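GP37 (PDB 5FT0) inhibits the host RNA degradosome during phage infection, probably by binding to its ribonuclease RNase E. Local coordinates at residues W8-Q13 against M69-V74; L164-N169 against P235-A240. All blocks are in the same frame, centred on the assembly; numbering follows the deposited sequence. Where two conformers were deposited one is given.

Contact 1 comes first along the chain and closes before contact 2 opens; their centres lie 41 Å apart, on opposite sides of the chain's centre, and their nearest atoms are about 25 Å from each other. Contact 1 joins helix 8-15 to helix 67-82 beside the antiparallel sheet of strands 4-6, 30-37, 42-48 and 55-59. Contact 2 joins the long helix 158-187 to the turn between strand 220-232 and helix 239-242, at the second, larger antiparallel sheet. The two contacts therefore share no helix or sheet, and each ties together parts of the chain distant in sequence, at opposite ends of one Dip-family protein.

Contact 1 of 2, residues W8-Q13 against M69-V74; sequences WEEQLQ and MVREYV
Glu-10 meets the edge of the Arg-71 guanidinium with its carboxylate, their planes 13° apart and OE1 near the guanidinium plane, while the side chains cross at about a right angle. The touch is a salt bridge from Glu-10 OE1 to Arg-71 NH1 at 2.9 Å. As a hydrogen bond it is weak, since the N-H...O angle is 121°. Arg-71 has two conformers and the bridge is described for one of them, so its persistence is uncertain. Glu-10 OE2 lies 3.3 Å from Arg-71 NH1, but its bond is to the backbone N of Thr-7, just before helix 8-15.

The Arg-71 chain leaves its helix extended and turns at chi3 (-59°), bringing the guanidinium round to Glu-10. The extended Glu-10 chain covers the rest of the distance between backbones whose nearest CA atoms, those of Glu-10 and Arg-71, are 10.4 Å apart. Arg-71 NH1 makes a further weak hydrogen bond to Asn-5 O, and the side chain touches Phe-4 and Ile-6 of strand 4-6. Only 69 Å² is buried between the segments, consistent with a surface interhelical salt bridge, here joining two helices beside the N-terminal antiparallel sheet of the Dip fold.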
ATOM      1  N   TRP A   8       5.873 -10.266  26.895  1.00 33.01           N
ATOM      2  CA  TRP A   8       5.447 -11.376  26.052  1.00 28.34           C
ATOM      3  C   TRP A   8       5.002 -12.569  26.886  1.00 25.21           C
ATOM      4  O   TRP A   8       4.189 -13.376  26.424  1.00 28.24           O
ATOM      5  CB  TRP A   8       6.568 -11.770  25.091  1.00 34.16           C
ATOM      6  CG  TRP A   8       7.739 -12.412  25.758  1.00 32.66           C
ATOM      7  CD1 TRP A   8       8.828 -11.783  26.287  1.00 34.65           C
ATOM      8  CD2 TRP A   8       7.945 -13.814  25.965  1.00 28.99           C
ATOM      9  NE1 TRP A   8       9.699 -12.706  26.811  1.00 31.35           N
ATOM     10  CE2 TRP A   8       9.180 -13.961  26.624  1.00 30.62           C
ATOM     11  CE3 TRP A   8       7.206 -14.958  25.653  1.00 29.17           C
ATOM     12  CZ2 TRP A   8       9.692 -15.205  26.981  1.00 30.89           C
ATOM     13  CZ3 TRP A   8       7.715 -16.193  26.009  1.00 35.92           C
ATOM     14  CH2 TRP A   8       8.945 -16.307  26.666  1.00 35.70           C
ATOM     15  N   GLU A   9       5.504 -12.689  28.121  1.00 25.26           N
ATOM     16  CA  GLU A   9       5.085 -13.791  28.984  1.00 28.03           C
ATOM     17  C   GLU A   9       3.624 -13.653  29.411  1.00 32.98           C
ATOM     18  O   GLU A   9       2.897 -14.652  29.461  1.00 32.69           O
ATOM     19  CB  GLU A   9       5.995 -13.891  30.211  1.00 30.04           C
ATOM     20  CG  GLU A   9       7.410 -14.376  29.909  1.00 33.88           C
ATOM     21  CD  GLU A   9       8.430 -13.255  29.918  1.00 36.94           C
ATOM     22  OE1 GLU A   9       8.099 -12.136  29.468  1.00 36.46           O
ATOM     23  OE2 GLU A   9       9.563 -13.492  30.386  1.00 42.07           O
ATOM     24  N   GLU A  10       3.174 -12.433  29.739  1.00 29.93           N
ATOM     25  CA  GLU A  10       1.759 -12.250  30.071  1.00 31.10           C
ATOM     26  C   GLU A  10       0.877 -12.597  28.880  1.00 31.83           C
ATOM     27  O   GLU A  10      -0.194 -13.192  29.040  1.00 34.33           O
ATOM     28  CB  GLU A  10       1.455 -10.812  30.517  1.00 36.08           C
ATOM     29  CG  GLU A  10       2.567 -10.059  31.219  1.00 46.23           C
ATOM     30  CD  GLU A  10       2.160  -8.660  31.661  1.00 49.89           C
ATOM     31  OE1 GLU A  10       0.952  -8.389  31.802  1.00 52.36           O
ATOM     32  OE2 GLU A  10       3.063  -7.818  31.837  1.00 43.97           O
ATOM     33  N   GLN A  11       1.303 -12.208  27.676  1.00 27.96           N
ATOM     34  CA  GLN A  11       0.538 -12.539  26.479  1.00 32.38           C
ATOM     35  C   GLN A  11       0.481 -14.047  26.271  1.00 31.00           C
ATOM     36  O   GLN A  11      -0.597 -14.612  26.050  1.00 28.63           O
ATOM     37  CB  GLN A  11       1.149 -11.843  25.264  1.00 27.09           C
ATOM     38  CG  GLN A  11       1.354 -10.351  25.450  1.00 28.49           C
ATOM     39  CD  GLN A  11       2.166  -9.727  24.331  1.00 32.54           C
ATOM     40  OE1 GLN A  11       1.910  -9.972  23.152  1.00 29.57           O
ATOM     41  NE2 GLN A  11       3.155  -8.913  24.696  1.00 30.17           N
ATOM     42  N   LEU A  12       1.634 -14.717  26.355  1.00 33.17           N
ATOM     43  CA  LEU A  12       1.675 -16.158  26.128  1.00 30.14           C
ATOM     44  C   LEU A  12       0.864 -16.909  27.177  1.00 36.24           C
ATOM     45  O   LEU A  12       0.223 -17.919  26.869  1.00 34.46           O
ATOM     46  CB  LEU A  12       3.125 -16.643  26.115  1.00 32.25           C
ATOM     47  CG  LEU A  12       3.343 -18.120  25.781  1.00 38.31           C
ATOM     48  CD1 LEU A  12       2.671 -18.479  24.466  1.00 33.64           C
ATOM     49  CD2 LEU A  12       4.828 -18.422  25.711  1.00 34.37           C
ATOM     50  N   GLN A  13       0.869 -16.422  28.422  1.00 33.07           N
ATOM     51  CA  GLN A  13       0.076 -17.063  29.466  1.00 33.86           C
ATOM     52  C   GLN A  13      -1.416 -16.969  29.167  1.00 35.05           C
ATOM     53  O   GLN A  13      -2.157 -17.939  29.360  1.00 37.36           O
ATOM     54  CB  GLN A  13       0.393 -16.438  30.824  1.00 39.96           C
ATOM     55  CG  GLN A  13       1.747 -16.850  31.383  1.00 48.58           C
ATOM     56  CD  GLN A  13       2.249 -15.907  32.457  1.00 51.57           C
ATOM     57  OE1 GLN A  13       1.506 -15.062  32.959  1.00 58.26           O
ATOM     58  NE2 GLN A  13       3.521 -16.044  32.815  1.00 50.09           N
HETATM   59  N   MSE A  69      -7.615  -1.395  32.900  1.00 31.95           N
HETATM   60  CA  MSE A  69      -8.614  -1.535  31.849  1.00 34.39           C
HETATM   61  C   MSE A  69      -7.970  -1.597  30.463  1.00 33.09           C
HETATM   62  O   MSE A  69      -8.348  -2.421  29.630  1.00 29.39           O
HETATM   63  CB  MSE A  69      -9.616  -0.383  31.903  1.00 30.91           C
HETATM   64  CG  MSE A  69     -10.547  -0.330  30.700  1.00 35.37           C
HETATM   65 SE   MSE A  69     -11.584   1.325  30.603  1.00 52.64          SE
HETATM   66  CE  MSE A  69     -12.703   1.054  32.173  1.00 32.56           C
ATOM     67  N   VAL A  70      -7.001  -0.713  30.216  1.00 29.08           N
ATOM     68  CA  VAL A  70      -6.334  -0.702  28.919  1.00 32.15           C
ATOM     69  C   VAL A  70      -5.528  -1.980  28.729  1.00 30.93           C
ATOM     70  O   VAL A  70      -5.485  -2.544  27.630  1.00 28.18           O
ATOM     71  CB  VAL A  70      -5.455   0.555  28.773  1.00 38.11           C
ATOM     72  CG1 VAL A  70      -4.709   0.533  27.448  1.00 30.44           C
ATOM     73  CG2 VAL A  70      -6.309   1.814  28.884  1.00 30.49           C
ATOM     74  N   ARG A  71      -4.883  -2.459  29.796  1.00 31.64           N
ATOM     75  CA  ARG A  71      -4.151  -3.719  29.714  0.60 32.24           C
ATOM     76  C   ARG A  71      -5.082  -4.866  29.344  1.00 28.58           C
ATOM     77  O   ARG A  71      -4.749  -5.705  28.498  1.00 26.63           O
ATOM     78  CB  ARG A  71      -3.445  -4.009  31.039  0.60 30.59           C
ATOM     79  CG  ARG A  71      -2.651  -5.307  31.039  0.60 33.03           C
ATOM     80  CD  ARG A  71      -2.062  -5.598  32.412  0.60 34.44           C
ATOM     81  NE  ARG A  71      -1.177  -4.531  32.865  0.60 31.98           N
ATOM     82  CZ  ARG A  71       0.140  -4.526  32.686  0.60 37.43           C
ATOM     83  NH1 ARG A  71       0.732  -5.537  32.062  0.60 27.80           N
ATOM     84  NH2 ARG A  71       0.866  -3.512  33.135  0.60 35.01           N
ATOM     85  N   GLU A  72      -6.256  -4.918  29.973  1.00 27.11           N
ATOM     86  CA  GLU A  72      -7.227  -5.957  29.644  1.00 30.51           C
ATOM     87  C   GLU A  72      -7.691  -5.831  28.200  1.00 30.64           C
ATOM     88  O   GLU A  72      -7.803  -6.833  27.484  1.00 29.44           O
ATOM     89  CB  GLU A  72      -8.422  -5.885  30.593  1.00 31.62           C
ATOM     90  CG  GLU A  72      -8.508  -7.029  31.580  1.00 45.56           C
ATOM     91  CD  GLU A  72      -9.877  -7.132  32.225  1.00 55.40           C
ATOM     92  OE1 GLU A  72     -10.581  -6.102  32.310  1.00 58.83           O
ATOM     93  OE2 GLU A  72     -10.254  -8.247  32.642  1.00 69.08           O
ATOM     94  N   TYR A  73      -7.969  -4.602  27.755  1.00 23.91           N
ATOM     95  CA  TYR A  73      -8.447  -4.407  26.389  1.00 25.36           C
ATOM     96  C   TYR A  73      -7.418  -4.885  25.373  1.00 24.07           C
ATOM     97  O   TYR A  73      -7.756  -5.594  24.418  1.00 25.61           O
ATOM     98  CB  TYR A  73      -8.791  -2.938  26.141  1.00 27.40           C
ATOM     99  CG  TYR A  73      -9.246  -2.695  24.722  1.00 27.32           C
ATOM    100  CD1 TYR A  73     -10.550  -2.967  24.338  1.00 22.94           C
ATOM    101  CD2 TYR A  73      -8.362  -2.230  23.756  1.00 24.72           C
ATOM    102  CE1 TYR A  73     -10.967  -2.769  23.037  1.00 32.25           C
ATOM    103  CE2 TYR A  73      -8.772  -2.028  22.450  1.00 34.47           C
ATOM    104  CZ  TYR A  73     -10.076  -2.299  22.099  1.00 26.63           C
ATOM    105  OH  TYR A  73     -10.491  -2.100  20.805  1.00 37.68           O
ATOM    106  N   VAL A  74      -6.154  -4.500  25.559  1.00 25.21           N
ATOM    107  CA  VAL A  74      -5.113  -4.882  24.609  1.00 27.63           C
ATOM    108  C   VAL A  74      -4.943  -6.396  24.586  1.00 26.18           C
ATOM    109  O   VAL A  74      -4.753  -6.996  23.521  1.00 29.47           O
ATOM    110  CB  VAL A  74      -3.791  -4.164  24.942  1.00 29.00           C
ATOM    111  CG1 VAL A  74      -2.677  -4.653  24.025  1.00 22.87           C
ATOM    112  CG2 VAL A  74      -3.957  -2.658  24.812  1.00 26.17           C
TER

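Contact 2 of 2, residues L164-N169 against P235-A240; sequences LVDKKN and PLNSTA
Asp-166 and Asn-237 reach for each other from opposite directions and lay their flat ends one over the other, the carboxylate of an Asx turn stacked on an amide. The two planes are 25° apart. Asn-237 ND2 lies 3.3 Å from Asp-166 CG, and Asn-237 CG is 3.5 Å from Asp-166 OD2. These distances and the stacked planes identify a contact of flat groups, with no hydrogen bond between the segments. In both residues CG is held over the backbone, between N and the carbonyl carbon, and from there the two flat ends meet face to face. Leu-236 adds an aliphatic neighbour, its CB reaching Asp-166 OD2 at 3.9 Å.

The Asx turn is defined by Asp-166 OD1, which accepts from Lys-168 N through the lone pair away from OD2. It fixes the carboxylate where helix 158-187 is kinked, since the backbone N atoms of Lys-167 and Lys-168 lack their bonds to the preceding turn. Asp-166 itself has a positive phi of 53°, in keeping with a break in the regular helical course there.

On the other segment, Ser-238 OG donates to Pro-235 O across the turn that precedes helix 239-242. The contact thus joins the kink to that turn. Nearby, Asn-169 OD1 is hydrogen-bonded to Asn-100 ND2 and the Asn-169 side chain touches Tyr-103; Asn-100 and Tyr-103 are both residues of the potassium site, so Asn-169 is a second-shell neighbour of the ion. The amide of Asn-169 also closes the kink internally: its ND2 donates to Val-165 O at 2.9 Å, almost straight at 171°, with the acceptor in the amide plane.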
ATOM      1  N   LEU A 164     -23.447 -16.447  -1.862  1.00 49.26           N
ATOM      2  CA  LEU A 164     -22.390 -15.530  -1.445  1.00 48.69           C
ATOM      3  C   LEU A 164     -21.095 -15.765  -2.215  1.00 48.83           C
ATOM      4  O   LEU A 164     -20.493 -14.818  -2.734  1.00 51.66           O
ATOM      5  CB  LEU A 164     -22.143 -15.662   0.059  1.00 46.20           C
ATOM      6  CG  LEU A 164     -22.976 -14.791   0.999  1.00 48.33           C
ATOM      7  CD1 LEU A 164     -22.514 -14.983   2.436  1.00 46.32           C
ATOM      8  CD2 LEU A 164     -22.888 -13.329   0.593  1.00 49.09           C
ATOM      9  N   VAL A 165     -20.641 -17.017  -2.291  1.00 42.45           N
ATOM     10  CA  VAL A 165     -19.286 -17.303  -2.757  1.00 43.44           C
ATOM     11  C   VAL A 165     -19.282 -18.361  -3.854  1.00 52.20           C
ATOM     12  O   VAL A 165     -18.256 -19.009  -4.088  1.00 49.92           O
ATOM     13  CB  VAL A 165     -18.392 -17.743  -1.581  1.00 40.37           C
ATOM     14  CG1 VAL A 165     -18.264 -16.628  -0.557  1.00 33.75           C
ATOM     15  CG2 VAL A 165     -18.951 -18.997  -0.928  1.00 38.40           C
ATOM     16  N   ASP A 166     -20.426 -18.532  -4.530  1.00 52.12           N
ATOM     17  CA  ASP A 166     -20.694 -19.540  -5.562  1.00 54.55           C
ATOM     18  C   ASP A 166     -20.388 -20.972  -5.117  1.00 53.50           C
ATOM     19  O   ASP A 166     -19.811 -21.200  -4.048  1.00 51.92           O
ATOM     20  CB  ASP A 166     -19.976 -19.192  -6.884  1.00 54.30           C
ATOM     21  CG  ASP A 166     -18.461 -19.348  -6.828  1.00 58.45           C
ATOM     22  OD1 ASP A 166     -17.957 -20.439  -6.485  1.00 61.02           O
ATOM     23  OD2 ASP A 166     -17.764 -18.357  -7.139  1.00 56.59           O
ATOM     24  N   LYS A 167     -20.794 -21.949  -5.934  1.00 54.42           N
ATOM     25  CA  LYS A 167     -20.815 -23.344  -5.496  1.00 54.11           C
ATOM     26  C   LYS A 167     -19.428 -23.934  -5.272  1.00 52.97           C
ATOM     27  O   LYS A 167     -19.301 -24.906  -4.520  1.00 57.53           O
ATOM     28  CB  LYS A 167     -21.568 -24.214  -6.505  1.00 54.97           C
ATOM     29  CG  LYS A 167     -23.006 -23.832  -6.753  1.00 68.06           C
ATOM     30  CD  LYS A 167     -23.595 -24.674  -7.868  1.00 73.24           C
ATOM     31  CE  LYS A 167     -24.956 -25.260  -7.496  1.00 70.37           C
ATOM     32  NZ  LYS A 167     -26.010 -24.228  -7.324  1.00 69.08           N
ATOM     33  N   LYS A 168     -18.392 -23.386  -5.906  1.00 50.04           N
ATOM     34  CA  LYS A 168     -17.058 -23.956  -5.746  1.00 53.09           C
ATOM     35  C   LYS A 168     -16.547 -23.808  -4.319  1.00 59.50           C
ATOM     36  O   LYS A 168     -15.818 -24.679  -3.828  1.00 59.22           O
ATOM     37  CB  LYS A 168     -16.084 -23.302  -6.730  1.00 51.96           C
ATOM     38  CG  LYS A 168     -14.653 -23.817  -6.641  1.00 55.77           C
ATOM     39  CD  LYS A 168     -13.759 -23.151  -7.678  1.00 58.77           C
ATOM     40  CE  LYS A 168     -12.331 -23.672  -7.602  1.00 67.61           C
ATOM     41  NZ  LYS A 168     -11.463 -23.061  -8.650  1.00 76.07           N
ATOM     42  N   ASN A 169     -16.932 -22.732  -3.634  1.00 56.27           N
ATOM     43  CA  ASN A 169     -16.414 -22.418  -2.312  1.00 50.64           C
ATOM     44  C   ASN A 169     -17.467 -22.522  -1.218  1.00 42.61           C
ATOM     45  O   ASN A 169     -17.128 -22.363  -0.042  1.00 45.30           O
ATOM     46  CB  ASN A 169     -15.824 -21.001  -2.306  1.00 46.93           C
ATOM     47  CG  ASN A 169     -14.972 -20.719  -3.525  1.00 50.51           C
ATOM     48  OD1 ASN A 169     -13.798 -21.086  -3.579  1.00 53.10           O
ATOM     49  ND2 ASN A 169     -15.563 -20.053  -4.515  1.00 47.90           N
ATOM     50  N   PRO A 235     -21.282 -12.784  -9.642  1.00 53.76           N
ATOM     51  CA  PRO A 235     -20.459 -13.809  -8.979  1.00 58.03           C
ATOM     52  C   PRO A 235     -19.052 -13.903  -9.557  1.00 60.76           C
ATOM     53  O   PRO A 235     -18.754 -13.378 -10.630  1.00 52.30           O
ATOM     54  CB  PRO A 235     -21.241 -15.108  -9.220  1.00 59.77           C
ATOM     55  CG  PRO A 235     -22.259 -14.782 -10.279  1.00 54.04           C
ATOM     56  CD  PRO A 235     -22.552 -13.330 -10.145  1.00 51.40           C
ATOM     57  N   LEU A 236     -18.169 -14.597  -8.828  1.00 62.73           N
ATOM     58  CA  LEU A 236     -16.757 -14.591  -9.216  1.00 63.78           C
ATOM     59  C   LEU A 236     -16.517 -15.423 -10.464  1.00 68.97           C
ATOM     60  O   LEU A 236     -15.853 -14.965 -11.404  1.00 73.16           O
ATOM     61  CB  LEU A 236     -15.867 -15.018  -8.043  1.00 73.93           C
ATOM     62  CG  LEU A 236     -14.346 -15.150  -8.256  1.00 71.90           C
ATOM     63  CD1 LEU A 236     -13.938 -16.527  -8.777  1.00 75.73           C
ATOM     64  CD2 LEU A 236     -13.737 -14.010  -9.087  1.00 73.20           C
ATOM     65  N   ASN A 237     -17.072 -16.625 -10.498  1.00 67.20           N
ATOM     66  CA  ASN A 237     -16.948 -17.524 -11.632  1.00 69.20           C
ATOM     67  C   ASN A 237     -17.793 -17.115 -12.834  1.00 63.65           C
ATOM     68  O   ASN A 237     -17.793 -17.839 -13.836  1.00 74.39           O
ATOM     69  CB  ASN A 237     -17.319 -18.945 -11.193  1.00 66.42           C
ATOM     70  CG  ASN A 237     -18.678 -19.000 -10.506  1.00 61.66           C
ATOM     71  OD1 ASN A 237     -19.409 -18.004 -10.467  1.00 60.43           O
ATOM     72  ND2 ASN A 237     -19.012 -20.151  -9.947  1.00 62.79           N
ATOM     73  N   SER A 238     -18.510 -15.991 -12.777  1.00 60.55           N
ATOM     74  CA  SER A 238     -19.273 -15.560 -13.942  1.00 67.78           C
ATOM     75  C   SER A 238     -18.329 -15.149 -15.071  1.00 70.59           C
ATOM     76  O   SER A 238     -17.172 -14.788 -14.848  1.00 70.67           O
ATOM     77  CB  SER A 238     -20.212 -14.400 -13.596  1.00 60.35           C
ATOM     78  OG  SER A 238     -19.497 -13.263 -13.151  1.00 61.16           O
ATOM     79  N   THR A 239     -18.842 -15.204 -16.302  1.00 74.61           N
ATOM     80  CA  THR A 239     -17.998 -14.967 -17.472  1.00 70.38           C
ATOM     81  C   THR A 239     -17.651 -13.491 -17.614  1.00 72.19           C
ATOM     82  O   THR A 239     -16.472 -13.122 -17.676  1.00 69.77           O
ATOM     83  CB  THR A 239     -18.693 -15.479 -18.735  1.00 77.72           C
ATOM     84  OG1 THR A 239     -19.943 -14.798 -18.898  1.00 76.72           O
ATOM     85  CG2 THR A 239     -18.950 -16.974 -18.629  1.00 71.61           C
ATOM     86  N   ALA A 240     -18.671 -12.628 -17.671  1.00 75.53           N
ATOM     87  CA  ALA A 240     -18.436 -11.208 -17.913  1.00 76.34           C
ATOM     88  C   ALA A 240     -17.488 -10.617 -16.875  1.00 76.08           C
ATOM     89  O   ALA A 240     -16.652  -9.765 -17.196  1.00 74.53           O
ATOM     90  CB  ALA A 240     -19.767 -10.459 -17.930  1.00 79.64           C
TER